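Local structure of putative DNA-binding protein (Salmonella choleraesuis, 2HX0) at residues T53-V59 against L72-V78. The protein probably binds DNA, and binds magnesium ions. The protein carries 2 engineered substitutions. Numbering follows the deposited sequence.
Sequences TGSLTDV and LTGTFEV
Val59 leans a methyl on Phe76 where two antiparallel strands turn a corner together. The Phe76 side chain can be traced outward from CB, which sits 3.9 Å from Leu56 O; with chi1 at -59°, which sets CG beside the backbone N, the ring swings back over the corner. CG comes near Val59 CG2 and CD1 meets it at 3.6 Å, in an off-centre CH-pi contact 30° from the ring normal, while Thr57 O lies in plane at the ring edge. That carbonyl is itself held by Gly74 N at 2.8 Å. Leu56 and Phe76 exchange two backbone bonds, as do Val59 and Leu72, but between these pairs 72-78 carries one residue more than 53-59, a bulge at Gly74 and Thr75. Beside it, Thr73 OG1 donates to the anti side of Asp58 OD1 at 2.9 Å, while OD2 goes to Thr113. On the ring's side of the sheet, Leu56 CG packs against Val78 CG2 at 3.5 Å. From the other face Glu77, a magnesium ligand in a structure of this protein, bends back so that OE2 lies 3.7 Å from Ser55 CB and pairs with Arg115. This is a beta bulge where both strands turn a corner in the antiparallel sheet of the PCC domain, at the edge of a magnesium site.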
# COMPACT_ATOMS: atom_id res chain seq x y z
N THR A 53 1.37 1.16 9.17
CA THR A 53 2.76 1.08 9.58
C THR A 53 2.77 0.70 11.04
O THR A 53 1.84 1.02 11.78
CB THR A 53 3.49 2.42 9.39
OG1 THR A 53 4.88 2.24 9.70
CG2 THR A 53 2.91 3.49 10.29
N GLY A 54 3.81 0.00 11.47
CA GLY A 54 3.88 -0.40 12.86
C GLY A 54 4.85 -1.52 13.11
O GLY A 54 5.72 -1.80 12.29
N SER A 55 4.69 -2.18 14.25
CA SER A 55 5.57 -3.27 14.65
C SER A 55 4.79 -4.40 15.31
O SER A 55 3.74 -4.17 15.91
CB SER A 55 6.62 -2.73 15.63
OG SER A 55 6.00 -2.05 16.70
N LEU A 56 5.30 -5.61 15.20
CA LEU A 56 4.65 -6.78 15.78
C LEU A 56 5.64 -7.64 16.55
O LEU A 56 6.85 -7.59 16.31
CB LEU A 56 4.01 -7.64 14.70
CG LEU A 56 2.95 -7.02 13.80
CD1 LEU A 56 2.58 -8.00 12.71
CD2 LEU A 56 1.72 -6.64 14.62
N THR A 57 5.10 -8.42 17.48
CA THR A 57 5.89 -9.34 18.29
C THR A 57 5.53 -10.74 17.80
O THR A 57 6.40 -11.51 17.38
CB THR A 57 5.54 -9.20 19.78
OG1 THR A 57 5.95 -7.91 20.24
CG2 THR A 57 6.25 -10.27 20.60
N ASP A 58 4.25 -11.07 17.84
CA ASP A 58 3.78 -12.36 17.35
C ASP A 58 3.23 -12.14 15.95
O ASP A 58 2.57 -11.14 15.68
CB ASP A 58 2.68 -12.92 18.25
CG ASP A 58 3.14 -13.14 19.67
OD1 ASP A 58 4.22 -13.73 19.87
OD2 ASP A 58 2.42 -12.71 20.60
N VAL A 59 3.51 -13.08 15.05
CA VAL A 59 3.03 -12.98 13.68
C VAL A 59 2.40 -14.30 13.26
O VAL A 59 2.97 -15.37 13.48
CB VAL A 59 4.18 -12.63 12.71
CG1 VAL A 59 3.65 -12.51 11.30
CG2 VAL A 59 4.86 -11.34 13.14
N LEU A 72 4.99 -17.17 14.29
CA LEU A 72 6.34 -16.73 14.58
C LEU A 72 6.32 -15.69 15.69
O LEU A 72 5.31 -15.02 15.89
CB LEU A 72 6.96 -16.12 13.33
CG LEU A 72 6.83 -16.96 12.05
CD1 LEU A 72 7.31 -16.17 10.86
CD2 LEU A 72 7.61 -18.26 12.21
N THR A 73 7.42 -15.58 16.41
CA THR A 73 7.52 -14.60 17.48
C THR A 73 8.90 -13.98 17.41
O THR A 73 9.89 -14.67 17.19
CB THR A 73 7.31 -15.22 18.87
OG1 THR A 73 6.02 -15.83 18.93
CG2 THR A 73 7.40 -14.15 19.94
N GLY A 74 8.95 -12.66 17.59
CA GLY A 74 10.22 -11.98 17.54
C GLY A 74 10.04 -10.49 17.50
O GLY A 74 9.17 -9.94 18.19
N THR A 75 10.86 -9.83 16.70
CA THR A 75 10.82 -8.39 16.56
C THR A 75 10.63 -8.10 15.08
O THR A 75 11.56 -8.24 14.29
CB THR A 75 12.13 -7.75 17.04
OG1 THR A 75 12.38 -8.14 18.40
CG2 THR A 75 12.06 -6.24 16.97
N PHE A 76 9.42 -7.70 14.71
CA PHE A 76 9.12 -7.42 13.31
C PHE A 76 8.55 -6.03 13.06
O PHE A 76 7.91 -5.43 13.93
CB PHE A 76 8.11 -8.43 12.77
CG PHE A 76 8.55 -9.86 12.86
CD1 PHE A 76 8.28 -10.62 13.99
CD2 PHE A 76 9.20 -10.46 11.78
CE1 PHE A 76 8.66 -11.97 14.05
CE2 PHE A 76 9.58 -11.79 11.83
CZ PHE A 76 9.31 -12.56 12.97
N GLU A 77 8.78 -5.54 11.85
CA GLU A 77 8.23 -4.26 11.44
C GLU A 77 7.16 -4.59 10.42
O GLU A 77 7.35 -5.50 9.60
CB GLU A 77 9.29 -3.38 10.77
CG GLU A 77 10.38 -2.90 11.70
CD GLU A 77 9.85 -1.98 12.77
OE1 GLU A 77 9.36 -0.89 12.43
OE2 GLU A 77 9.93 -2.34 13.97
N VAL A 78 6.04 -3.90 10.48
CA VAL A 78 4.98 -4.13 9.50
C VAL A 78 5.33 -3.28 8.29
O VAL A 78 5.37 -2.05 8.38
CB VAL A 78 3.60 -3.72 10.04
CG1 VAL A 78 2.58 -3.80 8.92
CG2 VAL A 78 3.21 -4.64 11.18
O HOH W 1 4.50 0.23 7.05